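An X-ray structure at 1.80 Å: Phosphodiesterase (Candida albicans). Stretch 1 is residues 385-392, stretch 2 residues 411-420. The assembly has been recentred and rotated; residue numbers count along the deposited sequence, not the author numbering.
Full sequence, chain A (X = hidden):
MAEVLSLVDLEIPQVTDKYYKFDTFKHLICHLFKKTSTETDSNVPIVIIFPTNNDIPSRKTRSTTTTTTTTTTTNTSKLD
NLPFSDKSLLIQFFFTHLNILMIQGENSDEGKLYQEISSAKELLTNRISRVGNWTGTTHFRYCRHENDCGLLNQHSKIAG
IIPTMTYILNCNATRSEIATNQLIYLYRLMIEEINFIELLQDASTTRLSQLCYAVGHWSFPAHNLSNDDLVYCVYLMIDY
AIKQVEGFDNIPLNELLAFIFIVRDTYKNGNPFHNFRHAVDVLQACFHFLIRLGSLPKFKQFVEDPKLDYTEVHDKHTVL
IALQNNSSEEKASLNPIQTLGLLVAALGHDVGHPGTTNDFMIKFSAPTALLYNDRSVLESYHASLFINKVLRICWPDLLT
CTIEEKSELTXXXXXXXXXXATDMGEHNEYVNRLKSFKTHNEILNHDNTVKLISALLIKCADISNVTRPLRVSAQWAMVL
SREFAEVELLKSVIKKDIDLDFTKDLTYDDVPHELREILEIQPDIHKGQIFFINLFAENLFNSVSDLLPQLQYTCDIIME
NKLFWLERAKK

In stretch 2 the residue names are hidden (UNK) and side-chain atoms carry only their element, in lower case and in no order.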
ATOM      1  N   LEU A 385     -10.797   5.457   1.789  1.00 18.35           N
ATOM      2  CA  LEU A 385     -10.681   4.243   0.974  1.00 19.39           C
ATOM      3  C   LEU A 385     -10.421   2.985   1.774  1.00 18.12           C
ATOM      4  O   LEU A 385     -11.055   1.964   1.549  1.00 16.95           O
ATOM      5  CB  LEU A 385      -9.569   4.378  -0.073  1.00 21.98           C
ATOM      6  CG  LEU A 385     -10.075   4.691  -1.466  1.00 25.57           C
ATOM      7  CD1 LEU A 385     -10.741   6.050  -1.494  1.00 28.55           C
ATOM      8  CD2 LEU A 385      -8.949   4.606  -2.488  1.00 25.12           C
ATOM      9  N   PHE A 386      -9.439   3.015   2.667  1.00 17.27           N
ATOM     10  CA  PHE A 386      -9.075   1.785   3.355  1.00 17.84           C
ATOM     11  C   PHE A 386     -10.238   1.241   4.181  1.00 18.50           C
ATOM     12  O   PHE A 386     -10.517   0.033   4.166  1.00 17.68           O
ATOM     13  CB  PHE A 386      -7.844   1.990   4.220  1.00 17.70           C
ATOM     14  CG  PHE A 386      -7.305   0.727   4.816  1.00 17.35           C
ATOM     15  CD1 PHE A 386      -7.014  -0.383   4.016  1.00 18.81           C
ATOM     16  CD2 PHE A 386      -7.047   0.652   6.166  1.00 18.37           C
ATOM     17  CE1 PHE A 386      -6.493  -1.547   4.587  1.00 19.04           C
ATOM     18  CE2 PHE A 386      -6.525  -0.502   6.734  1.00 18.97           C
ATOM     19  CZ  PHE A 386      -6.240  -1.595   5.944  1.00 18.07           C
ATOM     20  N   ILE A 387     -10.946   2.131   4.865  1.00 18.83           N
ATOM     21  CA  ILE A 387     -12.085   1.694   5.667  1.00 19.20           C
ATOM     22  C   ILE A 387     -13.249   1.282   4.775  1.00 19.06           C
ATOM     23  O   ILE A 387     -13.801   0.202   4.945  1.00 19.13           O
ATOM     24  CB  ILE A 387     -12.574   2.774   6.660  1.00 19.58           C
ATOM     25  CG1 ILE A 387     -11.458   3.196   7.629  1.00 20.60           C
ATOM     26  CG2 ILE A 387     -13.831   2.278   7.400  1.00 19.42           C
ATOM     27  CD1 ILE A 387     -10.818   2.066   8.417  1.00 21.68           C
ATOM     28  N   ASN A 388     -13.623   2.128   3.815  1.00 18.43           N
ATOM     29  CA  ASN A 388     -14.894   1.947   3.124  1.00 18.42           C
ATOM     30  C   ASN A 388     -14.826   1.022   1.924  1.00 18.56           C
ATOM     31  O   ASN A 388     -15.819   0.381   1.585  1.00 18.81           O
ATOM     32  CB  ASN A 388     -15.464   3.282   2.713  1.00 19.37           C
ATOM     33  CG  ASN A 388     -15.699   4.191   3.906  1.00 21.09           C
ATOM     34  OD1 ASN A 388     -16.272   3.777   4.904  1.00 22.63           O
ATOM     35  ND2 ASN A 388     -15.270   5.417   3.796  1.00 22.29           N
ATOM     36  N   LYS A 389     -13.661   0.949   1.281  1.00 18.70           N
ATOM     37  CA  LYS A 389     -13.488   0.008   0.178  1.00 19.17           C
ATOM     38  C   LYS A 389     -12.971  -1.336   0.668  1.00 19.31           C
ATOM     39  O   LYS A 389     -13.524  -2.368   0.311  1.00 21.39           O
ATOM     40  CB  LYS A 389     -12.555   0.569  -0.906  1.00 19.84           C
ATOM     41  CG  LYS A 389     -12.260  -0.408  -2.039  1.00 20.60           C
ATOM     42  CD  LYS A 389     -11.500   0.270  -3.168  1.00 22.84           C
ATOM     43  CE  LYS A 389     -10.982  -0.731  -4.198  1.00 24.70           C
ATOM     44  NZ  LYS A 389     -12.072  -1.485  -4.857  1.00 24.35           N
ATOM     45  N   VAL A 390     -11.885  -1.334   1.436  1.00 18.27           N
ATOM     46  CA  VAL A 390     -11.207  -2.575   1.786  1.00 19.04           C
ATOM     47  C   VAL A 390     -11.824  -3.264   3.016  1.00 18.54           C
ATOM     48  O   VAL A 390     -12.382  -4.354   2.888  1.00 19.45           O
ATOM     49  CB  VAL A 390      -9.688  -2.363   1.976  1.00 19.57           C
ATOM     50  CG1 VAL A 390      -9.021  -3.661   2.394  1.00 20.89           C
ATOM     51  CG2 VAL A 390      -9.073  -1.846   0.692  1.00 19.67           C
ATOM     52  N   LEU A 391     -11.744  -2.638   4.184  1.00 19.39           N
ATOM     53  CA  LEU A 391     -12.109  -3.332   5.431  1.00 19.86           C
ATOM     54  C   LEU A 391     -13.614  -3.557   5.578  1.00 20.93           C
ATOM     55  O   LEU A 391     -14.021  -4.600   6.092  1.00 20.28           O
ATOM     56  CB  LEU A 391     -11.543  -2.609   6.661  1.00 20.18           C
ATOM     57  CG  LEU A 391     -10.014  -2.506   6.769  1.00 21.21           C
ATOM     58  CD1 LEU A 391      -9.623  -1.661   7.964  1.00 21.40           C
ATOM     59  CD2 LEU A 391      -9.367  -3.890   6.863  1.00 23.14           C
ATOM     60  N   ARG A 392     -14.440  -2.609   5.122  1.00 21.00           N
ATOM     61  CA  ARG A 392     -15.906  -2.761   5.226  1.00 21.86           C
ATOM     62  C   ARG A 392     -16.398  -4.009   4.492  1.00 22.07           C
ATOM     63  O   ARG A 392     -17.359  -4.651   4.922  1.00 20.46           O
ATOM     64  CB  ARG A 392     -16.630  -1.514   4.689  1.00 23.06           C
ATOM     65  CG  ARG A 392     -18.159  -1.562   4.759  1.00 24.38           C
ATOM     66  CD  ARG A 392     -18.645  -1.613   6.202  1.00 24.99           C
ATOM     67  NE  ARG A 392     -20.083  -1.869   6.298  1.00 25.40           N
ATOM     68  CZ  ARG A 392     -20.669  -3.069   6.301  1.00 25.98           C
ATOM     69  NH1 ARG A 392     -19.975  -4.200   6.166  1.00 25.78           N
ATOM     70  NH2 ARG A 392     -21.995  -3.129   6.418  1.00 27.61           N
ATOM     71  N   UNK A 411     -11.936  -0.079  16.617  1.00 29.69           N
ATOM     72  CA  UNK A 411     -10.728  -0.268  15.832  1.00 28.60           C
ATOM     73  C   UNK A 411     -10.833   0.527  14.526  1.00 26.34           C
ATOM     74  O   UNK A 411      -9.840   1.041  14.049  1.00 27.22           O
ATOM     75  c   UNK A 411      -9.404  -2.015  14.534  1.00 28.59           C
ATOM     76  c   UNK A 411     -10.468  -1.772  15.596  1.00 29.56           C
ATOM     77  c   UNK A 411      -8.730  -2.009  17.490  1.00 31.16           C
ATOM     78  c   UNK A 411     -10.071  -2.447  16.929  1.00 30.07           C
ATOM     79  N   UNK A 412     -12.035   0.660  13.973  1.00 26.04           N
ATOM     80  CA  UNK A 412     -12.263   1.596  12.857  1.00 25.54           C
ATOM     81  C   UNK A 412     -11.703   2.987  13.184  1.00 24.64           C
ATOM     82  O   UNK A 412     -10.868   3.527  12.454  1.00 25.06           O
ATOM     83  n   UNK A 412     -15.812   3.780  10.086  1.00 28.71           N
ATOM     84  c   UNK A 412     -15.529   2.634  10.952  1.00 27.30           C
ATOM     85  n   UNK A 412     -16.330   5.975   9.618  1.00 30.36           N
ATOM     86  c   UNK A 412     -16.094   5.013  10.507  1.00 29.50           C
ATOM     87  c   UNK A 412     -14.091   2.666  11.404  1.00 26.63           C
ATOM     88  c   UNK A 412     -13.762   1.663  12.501  1.00 26.08           C
ATOM     89  n   UNK A 412     -16.146   5.295  11.805  1.00 29.00           N
ATOM     90  N   UNK A 413     -12.137   3.553  14.308  1.00 25.34           N
ATOM     91  CA  UNK A 413     -11.686   4.882  14.738  1.00 24.97           C
ATOM     92  C   UNK A 413     -10.192   4.945  15.014  1.00 24.75           C
ATOM     93  O   UNK A 413      -9.552   5.946  14.717  1.00 25.54           O
ATOM     94  c   UNK A 413     -12.463   5.335  15.985  1.00 26.85           C
ATOM     95  o   UNK A 413     -13.822   5.534  15.667  1.00 27.25           O
ATOM     96  N   UNK A 414      -9.634   3.873  15.577  1.00 25.89           N
ATOM     97  CA  UNK A 414      -8.200   3.825  15.849  1.00 26.41           C
ATOM     98  C   UNK A 414      -7.405   3.793  14.551  1.00 24.77           C
ATOM     99  O   UNK A 414      -6.392   4.476  14.430  1.00 27.28           O
ATOM    100  c   UNK A 414      -6.367   2.404  17.048  1.00 30.55           C
ATOM    101  c   UNK A 414      -7.851   2.614  16.714  1.00 28.42           C
ATOM    102  c   UNK A 414      -6.219   1.200  17.974  1.00 31.02           C
ATOM    103  c   UNK A 414      -5.751   3.645  17.669  1.00 30.64           C
ATOM    104  N   UNK A 415      -7.878   3.011  13.582  1.00 23.84           N
ATOM    105  CA  UNK A 415      -7.215   2.939  12.274  1.00 22.60           C
ATOM    106  C   UNK A 415      -7.230   4.307  11.576  1.00 21.94           C
ATOM    107  O   UNK A 415      -6.205   4.733  11.020  1.00 22.08           O
ATOM    108  c   UNK A 415      -7.346   1.972   9.950  1.00 21.84           C
ATOM    109  c   UNK A 415      -7.463   0.456  11.961  1.00 22.97           C
ATOM    110  c   UNK A 415      -7.833   1.833  11.393  1.00 22.56           C
ATOM    111  c   UNK A 415      -8.174  -0.720  11.326  1.00 23.20           C
ATOM    112  N   UNK A 416      -8.378   4.994  11.607  1.00 21.94           N
ATOM    113  CA  UNK A 416      -8.505   6.332  11.008  1.00 22.99           C
ATOM    114  C   UNK A 416      -7.520   7.295  11.660  1.00 23.33           C
ATOM    115  O   UNK A 416      -6.778   8.018  10.987  1.00 21.86           O
ATOM    116  c   UNK A 416     -12.364   6.278  10.565  1.00 23.59           C
ATOM    117  c   UNK A 416     -10.899   6.057  10.269  1.00 23.20           C
ATOM    118  c   UNK A 416      -9.942   6.888  11.142  1.00 23.61           C
ATOM    119  c   UNK A 416      -9.984   8.373  10.786  1.00 23.45           C
ATOM    120  N   UNK A 417      -7.525   7.294  12.989  1.00 24.81           N
ATOM    121  CA  UNK A 417      -6.621   8.139  13.757  1.00 26.25           C
ATOM    122  C   UNK A 417      -5.162   7.929  13.338  1.00 24.83           C
ATOM    123  O   UNK A 417      -4.434   8.887  13.076  1.00 25.72           O
ATOM    124  o   UNK A 417      -5.745   8.392  16.005  1.00 31.84           O
ATOM    125  c   UNK A 417      -6.812   7.856  15.259  1.00 27.47           C
ATOM    126  N   UNK A 418      -4.742   6.673  13.243  1.00 25.95           N
ATOM    127  CA  UNK A 418      -3.345   6.354  12.942  1.00 24.75           C
ATOM    128  C   UNK A 418      -3.002   6.730  11.495  1.00 24.38           C
ATOM    129  O   UNK A 418      -1.939   7.299  11.226  1.00 22.86           O
ATOM    130  o   UNK A 418      -3.479   4.512  14.542  1.00 27.03           O
ATOM    131  c   UNK A 418      -3.048   4.879  13.224  1.00 25.44           C
ATOM    132  N   UNK A 419      -3.918   6.460  10.563  1.00 23.28           N
ATOM    133  CA  UNK A 419      -3.676   6.860   9.192  1.00 22.97           C
ATOM    134  C   UNK A 419      -3.584   8.381   9.069  1.00 22.94           C
ATOM    135  O   UNK A 419      -2.661   8.897   8.416  1.00 22.58           O
ATOM    136  c   UNK A 419      -4.515   6.820   6.828  1.00 22.36           C
ATOM    137  c   UNK A 419      -4.539   4.728   8.193  1.00 23.82           C
ATOM    138  c   UNK A 419      -5.518   3.982   7.303  1.00 24.14           C
ATOM    139  c   UNK A 419      -4.719   6.251   8.224  1.00 23.39           C
ATOM    140  N   UNK A 420      -4.509   9.103   9.701  1.00 23.34           N
ATOM    141  CA  UNK A 420      -4.485  10.569   9.659  1.00 26.19           C
ATOM    142  C   UNK A 420      -3.202  11.142  10.271  1.00 26.50           C
ATOM    143  O   UNK A 420      -2.670  12.152   9.800  1.00 26.39           O
ATOM    144  c   UNK A 420      -5.727  11.154  10.336  1.00 27.69           C
ATOM    145  c   UNK A 420      -7.026  10.990   9.540  1.00 29.04           C
ATOM    146  c   UNK A 420      -8.198  11.564  10.321  1.00 30.47           C
ATOM    147  c   UNK A 420      -6.939  11.637   8.166  1.00 30.35           C
TER
HETATM  148  O   HOH W   1     -15.306   5.525   7.170  1.00 29.28           O

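Position 411 opens the helix with four side-chain carbons, forked at the first, one arm two carbons long, and they do not reach stretch 1. That is isoleucine, Ile411.

At 412 three carbons lead to a nitrogen and then to a carbon carrying two more nitrogens, and the side chain meets Ile387; this is the guanidinium of arginine. In Arg412 the chain is extended (chi1 to chi3 all t), and although CA-to-CB points sideways, its end comes nearer the other helix: NE of Arg412 lies 3.7 Å from CG2 of Ile387. NH2 of Arg412 donates to water 1 at 2.7 Å, and the same water donates to OD1 of Asn388 at 3.0 Å, so a single water joins the two polar groups.

Position 413 has one carbon and one oxygen with CA-to-CB pointing away: Ser413. Position 414 has four carbons forked at the second and out of reach of stretch 1, which makes it Leu414.

At 415 four carbons fork at the first, with one arm two carbons long; CA-to-CB points toward stretch 1, and the side chain touches Phe386, Ile387 and Leu391. This is Ile415. Its CG2 lies 3.8 Å from Ile387 CD1 and 4.0 Å from Phe386 CD2, meeting that ring at its edge, while its CD1 lies 3.8 Å from Leu391 CD1.

Position 416 repeats the four-carbon, first-forked pattern, and its side chain meets Ile387, but its CA-to-CB points sideways. It is Ile416, which still brings CG1 to 3.9 Å from Ile387 CG1.

Positions 417 and 418 each carry one carbon and one oxygen, and both are out of reach: Ser417 and Ser418. The second turns its hydroxyl back on its own helix, OG of Ser418 donating to Leu414 O at 2.9 Å.

At 419 the first-forked four carbons return, CA-to-CB points toward stretch 1, and the side chain meets Phe386. Ile419 sets CD1 3.8 Å from Phe386 CD2. Position 420, four carbons forked at the second and out of reach, is Leu420.

The rule here is a modest apolar seam between helices running at 132°, their axes 10.6 Å apart at closest approach. The CA-to-CB bonds of Ile415 and Ile419, one turn apart, both point toward stretch 1, and Ile387, with the largest covered area, packs among Arg412, Ile415 and Ile416. No direct hydrogen bond crosses; packing does most of the joining, with the water bridge adding a polar link. On the partner helix a wider pi-type turn spans 386-391, where Leu391 N donates to Phe386 O at 2.9 Å; the CA-to-CB bonds of Phe386 and Leu391 both point toward stretch 2.

Stretch 2 411-420: IRSLIISSIL
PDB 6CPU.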